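Local coordinates for peptide-binding protein (Photobacterium damsela subsp. piscicida, PDB 6SQX) that cleaves the peptidoglycan of potentially competing bacteria as a secreted NlpC/P60 endopeptidase, probably of the cysteine type, at residues 430-435 and 457-462; 415-420 and 442-447; 34-39 and 401-406. One frame throughout, in Å; residues are numbered along the deposited sequence.

Overall arrangement
Contact 3 comes first along the chain, pairing the N-terminal residues 34-39 with the end of strand 395-405 in the six-stranded antiparallel sheet. Contacts 1 and 2 follow, with their segments alternating: 415-420, 430-435, 442-447, 457-462. These two lie about 7 Å apart between centres and share the small mixed sheet in which strand 419-424 runs between 429-433 and 457-459. The centre of contact 3 is about 17 Å from that of contact 2 and 23 Å from that of contact 1. Segment 415-420 carries the chain from strand 408-415 of the six-stranded sheet into strand 419-424 of the mixed one, and A447 of contact 2 packs on Y405 of contact 3. The N-terminal region adds strand 23-25 to the mixed sheet's edge.

Contact 1. Residues 430-435 and 457-462; sequences GRALVG and WALQSL
W457 carries CG beside its backbone N and opposite its carbonyl carbon (chi1 -76°), and this brings the six-membered part of the indole to G430, while L459, with CG turned opposite its own backbone N (chi1 -176°), extends CD1 toward A432. Both pairs belong to a four-stranded mixed sheet, and they reach past strand 419-424, which lies in sheet order between 429-433 and 457-459. No hydrogen bond joins the two segments; the contact is one of packing across that middle strand, indole on glycine backbone and methyl on methyl. W457 CZ3 comes to 3.6 Å from G430 N and 3.8 Å from G430 CA, meeting the glycine backbone at an oblique angle. Two residues further along both strands, the apolar pair A432 CB and L459 CD1 meet more loosely, at 4.4 Å. The middle strand bonds and packs with both sides: G430 and A432 make backbone hydrogen bonds with L422 and V420, and L459 packs on the same two residues. L452 of helix 449-453 lies against L459 as well. Next to the buried glycine, R431 folds back on the chain, NH1 donating to G430 O over 2.9 Å from well above the carbonyl plane.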
ATOM      1  N   GLY A 430     -15.494  17.937   9.998  1.00 21.08           N
ATOM      2  CA  GLY A 430     -14.519  18.644   9.190  1.00 19.39           C
ATOM      3  C   GLY A 430     -13.250  17.822   9.175  1.00 18.02           C
ATOM      4  O   GLY A 430     -13.163  16.748   9.778  1.00 19.38           O
ATOM      5  N   ARG A 431     -12.251  18.318   8.449  1.00 18.48           N
ATOM      6  CA  ARG A 431     -10.945  17.659   8.435  1.00 19.83           C
ATOM      7  C   ARG A 431      -9.857  18.700   8.607  1.00 19.92           C
ATOM      8  O   ARG A 431      -9.893  19.757   7.964  1.00 19.97           O
ATOM      9  CB  ARG A 431     -10.656  16.882   7.123  1.00 20.45           C
ATOM     10  CG  ARG A 431     -11.602  15.688   6.903  1.00 21.11           C
ATOM     11  CD  ARG A 431     -11.296  14.535   7.887  1.00 21.99           C
ATOM     12  NE  ARG A 431     -12.119  13.363   7.595  1.00 22.55           N
ATOM     13  CZ  ARG A 431     -13.392  13.232   7.975  1.00 24.37           C
ATOM     14  NH1 ARG A 431     -13.996  14.190   8.675  1.00 26.14           N
ATOM     15  NH2 ARG A 431     -14.055  12.111   7.685  1.00 27.49           N
ATOM     16  N   ALA A 432      -8.866  18.365   9.423  1.00 18.69           N
ATOM     17  CA  ALA A 432      -7.599  19.106   9.465  1.00 19.07           C
ATOM     18  C   ALA A 432      -6.705  18.384   8.460  1.00 19.67           C
ATOM     19  O   ALA A 432      -6.199  17.295   8.734  1.00 20.39           O
ATOM     20  CB  ALA A 432      -6.995  19.086  10.868  1.00 19.44           C
ATOM     21  N   LEU A 433      -6.547  18.979   7.277  1.00 18.87           N
ATOM     22  CA  LEU A 433      -5.888  18.305   6.162  1.00 18.43           C
ATOM     23  C   LEU A 433      -4.371  18.264   6.303  1.00 18.69           C
ATOM     24  O   LEU A 433      -3.720  19.284   6.602  1.00 19.32           O
ATOM     25  CB  LEU A 433      -6.178  19.023   4.842  1.00 21.36           C
ATOM     26  CG  LEU A 433      -7.611  19.077   4.320  1.00 26.41           C
ATOM     27  CD1 LEU A 433      -7.555  19.792   2.962  1.00 30.29           C
ATOM     28  CD2 LEU A 433      -8.196  17.658   4.160  1.00 28.04           C
ATOM     29  N   VAL A 434      -3.809  17.095   6.018  1.00 17.96           N
ATOM     30  CA  VAL A 434      -2.374  16.871   5.899  1.00 16.94           C
ATOM     31  C   VAL A 434      -2.083  16.481   4.457  1.00 16.59           C
ATOM     32  O   VAL A 434      -1.549  17.277   3.678  1.00 17.76           O
ATOM     33  CB  VAL A 434      -1.899  15.816   6.916  1.00 18.17           C
ATOM     34  CG1 VAL A 434      -0.380  15.547   6.743  1.00 18.50           C
ATOM     35  CG2 VAL A 434      -2.227  16.329   8.320  1.00 19.86           C
ATOM     36  N   GLY A 435      -2.524  15.302   4.037  1.00 17.35           N
ATOM     37  CA  GLY A 435      -2.596  15.006   2.618  1.00 17.69           C
ATOM     38  C   GLY A 435      -1.288  14.624   1.960  1.00 16.52           C
ATOM     39  O   GLY A 435      -1.209  14.662   0.718  1.00 15.25           O
ATOM     40  N   TRP A 457     -13.952  24.400  16.096  1.00 21.56           N
ATOM     41  CA  TRP A 457     -13.640  23.066  15.604  1.00 21.29           C
ATOM     42  C   TRP A 457     -12.916  22.290  16.688  1.00 22.49           C
ATOM     43  O   TRP A 457     -11.865  22.723  17.153  1.00 22.06           O
ATOM     44  CB  TRP A 457     -12.761  23.167  14.367  1.00 22.09           C
ATOM     45  CG  TRP A 457     -13.535  23.566  13.165  1.00 22.44           C
ATOM     46  CD1 TRP A 457     -13.471  24.766  12.504  1.00 25.87           C
ATOM     47  CD2 TRP A 457     -14.518  22.781  12.465  1.00 21.54           C
ATOM     48  NE1 TRP A 457     -14.357  24.775  11.445  1.00 28.25           N
ATOM     49  CE2 TRP A 457     -15.013  23.570  11.404  1.00 25.03           C
ATOM     50  CE3 TRP A 457     -15.064  21.499  12.665  1.00 20.15           C
ATOM     51  CZ2 TRP A 457     -15.970  23.105  10.495  1.00 24.49           C
ATOM     52  CZ3 TRP A 457     -16.034  21.042  11.780  1.00 21.13           C
ATOM     53  CH2 TRP A 457     -16.472  21.839  10.697  1.00 23.03           C
ATOM     54  N   ALA A 458     -13.460  21.128  17.062  1.00 21.69           N
ATOM     55  CA  ALA A 458     -12.859  20.259  18.068  1.00 21.62           C
ATOM     56  C   ALA A 458     -12.095  19.158  17.342  1.00 19.77           C
ATOM     57  O   ALA A 458     -12.698  18.307  16.675  1.00 20.67           O
ATOM     58  CB  ALA A 458     -13.947  19.612  18.932  1.00 21.97           C
ATOM     59  N   LEU A 459     -10.777  19.161  17.466  1.00 20.50           N
ATOM     60  CA  LEU A 459      -9.955  18.109  16.868  1.00 20.76           C
ATOM     61  C   LEU A 459     -10.092  16.812  17.657  1.00 21.21           C
ATOM     62  O   LEU A 459     -10.004  16.805  18.894  1.00 24.32           O
ATOM     63  CB  LEU A 459      -8.489  18.576  16.822  1.00 22.08           C
ATOM     64  CG  LEU A 459      -7.519  17.606  16.112  1.00 23.84           C
ATOM     65  CD1 LEU A 459      -6.575  18.353  15.139  1.00 26.48           C
ATOM     66  CD2 LEU A 459      -6.688  16.871  17.109  1.00 26.20           C
ATOM     67  N   GLN A 460     -10.297  15.711  16.938  1.00 21.06           N
ATOM     68  CA  GLN A 460     -10.494  14.396  17.549  1.00 21.53           C
ATOM     69  C   GLN A 460      -9.126  13.730  17.568  1.00 22.05           C
ATOM     70  O   GLN A 460      -8.648  13.249  16.528  1.00 22.62           O
ATOM     71  CB  GLN A 460     -11.505  13.612  16.717  1.00 22.88           C
ATOM     72  CG  GLN A 460     -12.826  14.335  16.561  1.00 25.97           C
ATOM     73  CD  GLN A 460     -13.463  14.599  17.909  1.00 27.78           C
ATOM     74  OE1 GLN A 460     -13.762  13.661  18.666  1.00 31.35           O
ATOM     75  NE2 GLN A 460     -13.692  15.881  18.224  1.00 28.35           N
ATOM     76  N   SER A 461      -8.461  13.754  18.733  1.00 22.33           N
ATOM     77  CA  SER A 461      -7.077  13.289  18.812  1.00 21.87           C
ATOM     78  C   SER A 461      -6.959  11.797  18.506  1.00 19.61           C
ATOM     79  O   SER A 461      -7.776  10.982  18.951  1.00 21.03           O
ATOM     80  CB  SER A 461      -6.487  13.555  20.193  1.00 23.37           C
ATOM     81  OG  SER A 461      -5.174  13.014  20.261  1.00 24.26           O
ATOM     82  N   LEU A 462      -5.934  11.423  17.730  1.00 21.18           N
ATOM     83  CA  LEU A 462      -5.706  10.000  17.485  0.52 20.68           C
ATOM     84  C   LEU A 462      -5.462   9.238  18.780  1.00 21.53           C
ATOM     85  O   LEU A 462      -5.733   8.030  18.847  1.00 22.63           O
ATOM     86  CB  LEU A 462      -4.529   9.789  16.531  0.52 19.87           C
ATOM     87  CG  LEU A 462      -4.846   9.909  15.047  0.52 20.92           C
ATOM     88  CD1 LEU A 462      -5.237  11.328  14.660  0.52 20.59           C
ATOM     89  CD2 LEU A 462      -3.661   9.417  14.208  0.52 20.45           C
TER

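Contact 2. Residues 415-420 and 442-447; sequences NAPWGV and IGIGDA. With EDO (1,2-ethanediol), chain J.
I444 pushes its side chain into the bend formed by N415, P417 and V420, and each of its two branches meets a different part of that bend. Its longer branch ends in CD1, which lies 3.9 Å from P417 CB and 3.5 Å from N415 OD1, the asparagine approaching from the opposite direction. The shorter branch, CG2, packs against V420 CG2 at 3.7 Å, and the same valine methyl also rests on the isoleucine backbone, 3.6 Å from I444 O. With CG1 lying opposite the carbonyl carbon (chi1 -58°) and CD1 extended beyond it, I444 can span proline and valine at once. A type II turn from G443 to D446, closed by D446 N to G443 O at 2.9 Å, presents the isoleucine at its second position; G445 takes the third with positive phi. D446 OD1 accepts a hydrogen bond from S461 OG, tying this loop to the chain beyond strand 457-459. Beyond P417, a 1,2-ethanediol probably left from crystallisation donates through O2 to G419 O at 2.9 Å and accepts at O1 from G419 N at 3.3 Å. N415 OD1 is hydrogen-bonded to H395 NE2, and N415 ND2 to T440 OG1. This His-Asn pair is consistent with the histidine and orienting polar residue of NlpC/P60 peptidases. The chemistry is therefore mixed: I444 lends the loop an apolar grip on the bend, while the amide it touches takes its polar partners from neighbouring strands, which would limit the rotation of that amide.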
ATOM      1  N   ASN A 415       4.050   8.058   8.387  1.00 16.59           N
ATOM      2  CA  ASN A 415       2.710   7.673   7.956  1.00 16.70           C
ATOM      3  C   ASN A 415       2.229   8.551   6.809  1.00 16.33           C
ATOM      4  O   ASN A 415       2.817   9.603   6.525  1.00 17.10           O
ATOM      5  CB  ASN A 415       1.733   7.642   9.162  1.00 17.82           C
ATOM      6  CG  ASN A 415       1.372   9.037   9.738  1.00 16.89           C
ATOM      7  OD1 ASN A 415       0.199   9.373   9.904  1.00 18.02           O
ATOM      8  ND2 ASN A 415       2.379   9.827  10.085  1.00 18.90           N
ATOM      9  N   ALA A 416       1.158   8.111   6.143  1.00 17.05           N
ATOM     10  CA  ALA A 416       0.485   8.857   5.090  1.00 16.10           C
ATOM     11  C   ALA A 416      -0.938   9.094   5.572  1.00 15.73           C
ATOM     12  O   ALA A 416      -1.799   8.219   5.425  1.00 17.74           O
ATOM     13  CB  ALA A 416       0.474   8.093   3.756  1.00 16.55           C
ATOM     14  N   PRO A 417      -1.221  10.238   6.183  1.00 17.45           N
ATOM     15  CA  PRO A 417      -2.584  10.540   6.628  1.00 18.46           C
ATOM     16  C   PRO A 417      -3.282  11.477   5.661  1.00 18.10           C
ATOM     17  O   PRO A 417      -2.617  12.343   5.068  1.00 21.03           O
ATOM     18  CB  PRO A 417      -2.344  11.261   7.950  1.00 19.23           C
ATOM     19  CG  PRO A 417      -1.051  12.051   7.716  1.00 20.23           C
ATOM     20  CD  PRO A 417      -0.221  11.176   6.726  1.00 18.86           C
ATOM     21  N   TRP A 418      -4.600  11.383   5.520  1.00 18.29           N
ATOM     22  CA  TRP A 418      -5.333  12.374   4.766  1.00 17.08           C
ATOM     23  C   TRP A 418      -5.635  13.583   5.629  1.00 18.02           C
ATOM     24  O   TRP A 418      -5.250  14.703   5.296  1.00 20.14           O
ATOM     25  CB  TRP A 418      -6.648  11.784   4.206  1.00 17.75           C
ATOM     26  CG  TRP A 418      -7.450  12.849   3.534  1.00 18.11           C
ATOM     27  CD1 TRP A 418      -8.596  13.434   3.973  1.00 19.06           C
ATOM     28  CD2 TRP A 418      -7.089  13.525   2.312  1.00 18.12           C
ATOM     29  NE1 TRP A 418      -9.020  14.411   3.072  1.00 18.76           N
ATOM     30  CE2 TRP A 418      -8.080  14.500   2.062  1.00 19.49           C
ATOM     31  CE3 TRP A 418      -6.012  13.406   1.414  1.00 18.79           C
ATOM     32  CZ2 TRP A 418      -8.059  15.312   0.934  1.00 20.03           C
ATOM     33  CZ3 TRP A 418      -5.977  14.230   0.308  1.00 20.77           C
ATOM     34  CH2 TRP A 418      -7.000  15.180   0.077  1.00 20.81           C
ATOM     35  N   GLY A 419      -6.332  13.400   6.740  1.00 19.76           N
ATOM     36  CA  GLY A 419      -6.644  14.519   7.615  1.00 20.70           C
ATOM     37  C   GLY A 419      -7.235  14.024   8.911  1.00 21.18           C
ATOM     38  O   GLY A 419      -7.760  12.905   8.989  1.00 23.73           O
ATOM     39  N   VAL A 420      -7.136  14.834   9.915  1.00 20.05           N
ATOM     40  CA  VAL A 420      -7.670  14.438  11.220  1.00 19.04           C
ATOM     41  C   VAL A 420      -9.106  14.920  11.326  1.00 18.93           C
ATOM     42  O   VAL A 420      -9.432  16.060  10.940  1.00 19.54           O
ATOM     43  CB  VAL A 420      -6.826  15.023  12.365  1.00 21.50           C
ATOM     44  CG1 VAL A 420      -7.328  14.481  13.729  1.00 23.01           C
ATOM     45  CG2 VAL A 420      -5.349  14.688  12.123  1.00 23.38           C
ATOM     46  N   ILE A 442       2.347  11.045  17.006  1.00 20.04           N
ATOM     47  CA  ILE A 442       1.198  10.137  16.999  1.00 19.89           C
ATOM     48  C   ILE A 442      -0.096  10.943  17.003  1.00 20.32           C
ATOM     49  O   ILE A 442      -1.040  10.656  16.244  1.00 20.15           O
ATOM     50  CB  ILE A 442       1.260   9.190  18.220  1.00 21.74           C
ATOM     51  CG1 ILE A 442       2.457   8.236  18.112  1.00 22.73           C
ATOM     52  CG2 ILE A 442      -0.047   8.446  18.402  1.00 22.81           C
ATOM     53  CD1 ILE A 442       2.300   7.148  17.064  1.00 24.78           C
ATOM     54  N   GLY A 443      -0.169  11.946  17.899  1.00 21.10           N
ATOM     55  CA  GLY A 443      -1.324  12.824  18.002  1.00 21.29           C
ATOM     56  C   GLY A 443      -1.251  13.911  16.938  1.00 19.99           C
ATOM     57  O   GLY A 443      -1.005  15.098  17.254  1.00 20.75           O
ATOM     58  N   ILE A 444      -1.439  13.514  15.668  1.00 20.15           N
ATOM     59  CA  ILE A 444      -1.321  14.479  14.569  1.00 18.94           C
ATOM     60  C   ILE A 444      -2.202  15.682  14.854  1.00 18.49           C
ATOM     61  O   ILE A 444      -3.412  15.550  15.054  1.00 20.08           O
ATOM     62  CB  ILE A 444      -1.759  13.858  13.225  1.00 19.99           C
ATOM     63  CG1 ILE A 444      -0.950  12.621  12.873  1.00 21.63           C
ATOM     64  CG2 ILE A 444      -1.635  14.928  12.108  1.00 20.45           C
ATOM     65  CD1 ILE A 444      -1.527  11.886  11.663  1.00 22.12           C
ATOM     66  N   GLY A 445      -1.623  16.890  14.789  1.00 18.96           N
ATOM     67  CA  GLY A 445      -2.398  18.095  14.956  1.00 19.86           C
ATOM     68  C   GLY A 445      -2.806  18.451  16.374  1.00 20.57           C
ATOM     69  O   GLY A 445      -3.434  19.503  16.566  1.00 21.35           O
ATOM     70  N   ASP A 446      -2.448  17.642  17.372  1.00 21.25           N
ATOM     71  CA  ASP A 446      -2.840  17.962  18.748  1.00 23.06           C
ATOM     72  C   ASP A 446      -2.324  19.331  19.157  1.00 21.88           C
ATOM     73  O   ASP A 446      -2.968  20.025  19.960  1.00 21.95           O
ATOM     74  CB  ASP A 446      -2.301  16.923  19.740  1.00 24.46           C
ATOM     75  CG  ASP A 446      -3.135  15.653  19.817  1.00 26.98           C
ATOM     76  OD1 ASP A 446      -4.159  15.538  19.130  1.00 27.08           O
ATOM     77  OD2 ASP A 446      -2.736  14.777  20.603  1.00 28.31           O
ATOM     78  N   ALA A 447      -1.184  19.745  18.601  1.00 21.72           N
ATOM     79  CA  ALA A 447      -0.621  21.044  18.924  1.00 22.53           C
ATOM     80  C   ALA A 447      -1.523  22.191  18.507  1.00 20.96           C
ATOM     81  O   ALA A 447      -1.393  23.287  19.068  1.00 24.00           O
ATOM     82  CB  ALA A 447       0.740  21.207  18.238  1.00 25.29           C
TER
HETATM   83  C1  EDO J 508      -5.216  10.337   9.390  1.00 35.98           C
HETATM   84  O1  EDO J 508      -5.991  10.454   8.186  1.00 35.09           O
HETATM   85  C2  EDO J 508      -6.011   9.871  10.605  1.00 34.51           C
HETATM   86  O2  EDO J 508      -7.065  10.814  10.860  1.00 39.34           O

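Contact 3. Residues 34-39 and 401-406; sequences AFHYIS and GTTEYN. With EDO (1,2-ethanediol), chain O; EDO (1,2-ethanediol), chain G.
Y37 meets T403 edge-on: ring atom CE1 lies 3.3 Å from T403 OG1 and 3.5 Å from T403 CB, with the threonine close to the plane of the ring. The contact sets a short 3-10 turn of the N-terminal region against strand 395-405 of the six-stranded antiparallel sheet, near the end of that strand. The adjoining carbonyl, T402 O, also lies toward the ring edge, but more distantly. T403 turns OG1 away from its backbone N (chi1 -163°), and the hydroxyl thereby faces both the tyrosine and a bridging water. That water donates to H36 O at 3.0 Å and sits 2.7 Å from T403 OG1, so turn and strand, which share no direct hydrogen bond, are joined through solvent. A 1,2-ethanediol, probably from crystallisation, is modelled between H36, T403 and E404, but its O1 lies too close to T403 OG1, so its place is doubtful.

Further out, two hydrogen bonds and surrounding packing position the tyrosine. Y37 N donates to A34 O at 3.1 Å, closing the turn, and H36 CB lies over one face of the Y37 ring, 3.9 Å above its plane and offset toward the rim. The phenol OH is hydrogen-bonded to T31 O, and I412 and I439 of the neighbouring strands pack on the same side chain. T403 is held in turn by backbone pairing with V410 across the 395-405/408-415 hairpin. The turn itself leans on helix 298-308: A34 N is bonded to N306 OD1, and F35 meets H303 with rings edge-to-face. Where the chain leaves the turn, S39 N donates almost straight to O2 of a second ethanediol, at 3.1 Å and 171°.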
ATOM      1  N   ALA A  34      14.301  11.572   8.628  1.00 19.16           N
ATOM      2  CA  ALA A  34      14.332  10.428   9.517  1.00 19.51           C
ATOM      3  C   ALA A  34      15.610  10.399  10.340  1.00 20.55           C
ATOM      4  O   ALA A  34      15.628   9.822  11.433  1.00 21.26           O
ATOM      5  CB  ALA A  34      14.212   9.126   8.708  1.00 19.44           C
ATOM      6  N   PHE A  35      16.689  11.024   9.863  1.00 21.17           N
ATOM      7  CA  PHE A  35      17.926  10.952  10.629  1.00 21.04           C
ATOM      8  C   PHE A  35      17.860  11.774  11.908  1.00 22.19           C
ATOM      9  O   PHE A  35      18.708  11.582  12.786  1.00 22.85           O
ATOM     10  CB  PHE A  35      19.118  11.436   9.783  1.00 21.16           C
ATOM     11  CG  PHE A  35      19.572  10.426   8.754  1.00 22.52           C
ATOM     12  CD1 PHE A  35      20.276   9.308   9.145  1.00 23.20           C
ATOM     13  CD2 PHE A  35      19.274  10.582   7.414  1.00 21.36           C
ATOM     14  CE1 PHE A  35      20.707   8.378   8.229  1.00 23.25           C
ATOM     15  CE2 PHE A  35      19.698   9.635   6.477  1.00 21.43           C
ATOM     16  CZ  PHE A  35      20.405   8.521   6.899  1.00 22.24           C
ATOM     17  N   HIS A  36      16.885  12.691  12.015  1.00 22.02           N
ATOM     18  CA  HIS A  36      16.699  13.465  13.245  1.00 22.87           C
ATOM     19  C   HIS A  36      16.266  12.575  14.407  1.00 22.43           C
ATOM     20  O   HIS A  36      16.407  12.961  15.581  1.00 25.04           O
ATOM     21  CB  HIS A  36      15.654  14.556  12.986  1.00 24.33           C
ATOM     22  CG  HIS A  36      15.543  15.581  14.064  1.00 27.68           C
ATOM     23  ND1 HIS A  36      16.455  16.602  14.217  1.00 32.46           N
ATOM     24  CD2 HIS A  36      14.598  15.773  15.014  1.00 29.62           C
ATOM     25  CE1 HIS A  36      16.083  17.371  15.230  1.00 33.89           C
ATOM     26  NE2 HIS A  36      14.961  16.889  15.731  1.00 32.71           N
ATOM     27  N   TYR A  37      15.777  11.377  14.095  1.00 21.96           N
ATOM     28  CA  TYR A  37      15.225  10.455  15.077  1.00 22.98           C
ATOM     29  C   TYR A  37      16.086   9.214  15.215  1.00 23.47           C
ATOM     30  O   TYR A  37      15.619   8.196  15.742  1.00 25.36           O
ATOM     31  CB  TYR A  37      13.782  10.089  14.704  1.00 23.29           C
ATOM     32  CG  TYR A  37      13.006  11.342  14.341  1.00 21.85           C
ATOM     33  CD1 TYR A  37      12.566  12.208  15.339  1.00 23.32           C
ATOM     34  CD2 TYR A  37      12.807  11.717  13.007  1.00 21.08           C
ATOM     35  CE1 TYR A  37      11.910  13.396  15.032  1.00 23.97           C
ATOM     36  CE2 TYR A  37      12.151  12.928  12.682  1.00 20.57           C
ATOM     37  CZ  TYR A  37      11.706  13.753  13.713  1.00 22.02           C
ATOM     38  OH  TYR A  37      11.052  14.926  13.446  1.00 22.20           O
ATOM     39  N   ILE A  38      17.340   9.265  14.773  1.00 23.88           N
ATOM     40  CA  ILE A  38      18.258   8.131  14.884  1.00 23.71           C
ATOM     41  C   ILE A  38      19.485   8.590  15.652  1.00 25.88           C
ATOM     42  O   ILE A  38      20.124   9.585  15.271  1.00 27.58           O
ATOM     43  CB  ILE A  38      18.640   7.563  13.512  1.00 23.64           C
ATOM     44  CG1 ILE A  38      17.375   7.027  12.813  1.00 23.67           C
ATOM     45  CG2 ILE A  38      19.721   6.477  13.672  1.00 25.02           C
ATOM     46  CD1 ILE A  38      17.553   6.708  11.362  1.00 24.11           C
ATOM     47  N   SER A  39      19.814   7.883  16.735  0.56 25.97           N
ATOM     48  CA  SER A  39      20.973   8.272  17.524  0.56 28.03           C
ATOM     49  C   SER A  39      22.246   8.015  16.732  0.56 30.55           C
ATOM     50  O   SER A  39      22.284   7.174  15.830  0.56 30.00           O
ATOM     51  CB  SER A  39      21.017   7.488  18.834  0.56 30.74           C
ATOM     52  OG  SER A  39      21.085   6.109  18.568  0.56 32.43           O
ATOM     53  N   GLY A 401       9.579   5.834  17.605  1.00 23.64           N
ATOM     54  CA  GLY A 401      10.157   6.262  18.868  1.00 25.59           C
ATOM     55  C   GLY A 401       9.612   7.600  19.338  1.00 25.38           C
ATOM     56  O   GLY A 401       8.402   7.860  19.214  1.00 24.88           O
ATOM     57  N   THR A 402      10.490   8.460  19.875  1.00 25.14           N
ATOM     58  CA  THR A 402      10.072   9.741  20.442  1.00 25.36           C
ATOM     59  C   THR A 402      10.964  10.877  19.942  1.00 27.12           C
ATOM     60  O   THR A 402      12.037  10.655  19.364  1.00 29.06           O
ATOM     61  CB  THR A 402      10.115   9.704  21.988  1.00 27.10           C
ATOM     62  OG1 THR A 402      11.450   9.439  22.433  1.00 29.81           O
ATOM     63  CG2 THR A 402       9.188   8.626  22.543  1.00 28.30           C
ATOM     64  N   THR A 403      10.507  12.110  20.190  1.00 25.58           N
ATOM     65  CA  THR A 403      11.298  13.300  19.919  1.00 26.33           C
ATOM     66  C   THR A 403      10.881  14.373  20.918  1.00 27.68           C
ATOM     67  O   THR A 403       9.837  14.273  21.566  1.00 28.71           O
ATOM     68  CB  THR A 403      11.095  13.767  18.460  1.00 26.48           C
ATOM     69  OG1 THR A 403      12.142  14.667  18.075  1.00 27.65           O
ATOM     70  CG2 THR A 403       9.753  14.453  18.260  1.00 26.32           C
ATOM     71  N   GLU A 404      11.691  15.425  21.016  1.00 28.20           N
ATOM     72  CA  GLU A 404      11.321  16.600  21.792  1.00 31.01           C
ATOM     73  C   GLU A 404      10.553  17.559  20.887  1.00 29.20           C
ATOM     74  O   GLU A 404      11.085  18.027  19.878  1.00 29.35           O
ATOM     75  CB  GLU A 404      12.575  17.279  22.325  1.00 36.84           C
ATOM     76  CG  GLU A 404      13.281  16.483  23.410  1.00 44.38           C
ATOM     77  CD  GLU A 404      12.450  16.324  24.692  1.00 50.86           C
ATOM     78  OE1 GLU A 404      11.783  17.299  25.116  1.00 53.11           O
ATOM     79  OE2 GLU A 404      12.470  15.211  25.274  1.00 52.77           O
ATOM     80  N   TYR A 405       9.315  17.871  21.260  1.00 28.97           N
ATOM     81  CA  TYR A 405       8.472  18.764  20.473  1.00 28.94           C
ATOM     82  C   TYR A 405       7.703  19.656  21.434  1.00 32.70           C
ATOM     83  O   TYR A 405       6.950  19.157  22.279  1.00 33.85           O
ATOM     84  CB  TYR A 405       7.516  17.932  19.611  1.00 26.46           C
ATOM     85  CG  TYR A 405       6.470  18.699  18.828  1.00 24.26           C
ATOM     86  CD1 TYR A 405       6.786  19.857  18.099  1.00 24.71           C
ATOM     87  CD2 TYR A 405       5.154  18.243  18.787  1.00 24.43           C
ATOM     88  CE1 TYR A 405       5.810  20.534  17.350  1.00 23.36           C
ATOM     89  CE2 TYR A 405       4.179  18.917  18.050  1.00 24.30           C
ATOM     90  CZ  TYR A 405       4.507  20.070  17.342  1.00 23.13           C
ATOM     91  OH  TYR A 405       3.533  20.710  16.609  1.00 24.01           O
ATOM     92  N   ASN A 406       7.903  20.970  21.308  1.00 37.70           N
ATOM     93  CA  ASN A 406       7.367  21.941  22.268  1.00 44.06           C
ATOM     94  C   ASN A 406       7.800  21.618  23.703  1.00 47.34           C
ATOM     95  O   ASN A 406       6.984  21.578  24.627  1.00 47.93           O
ATOM     96  CB  ASN A 406       5.847  22.046  22.152  1.00 46.10           C
ATOM     97  CG  ASN A 406       5.399  22.562  20.801  1.00 48.35           C
ATOM     98  OD1 ASN A 406       4.371  22.135  20.270  1.00 48.72           O
ATOM     99  ND2 ASN A 406       6.174  23.486  20.230  1.00 48.35           N
TER
HETATM  100  C1  EDO O 513      11.400  17.529  16.981  1.00 37.80           C
HETATM  101  O1  EDO O 513      12.405  16.785  17.658  1.00 50.09           O
HETATM  102  C2  EDO O 513      11.681  17.531  15.495  1.00 34.31           C
HETATM  103  O2  EDO O 513      11.230  18.762  15.023  1.00 30.45           O
HETATM  104  C1  EDO G 505      16.193   3.927  17.197  1.00 34.27           C
HETATM  105  O1  EDO G 505      15.526   4.676  18.211  1.00 36.52           O
HETATM  106  C2  EDO G 505      17.159   4.820  16.430  1.00 29.67           C
HETATM  107  O2  EDO G 505      18.200   5.336  17.284  1.00 32.98           O
HETATM  108  O   HOH W   1      14.590  13.648  17.917  1.00 32.19           O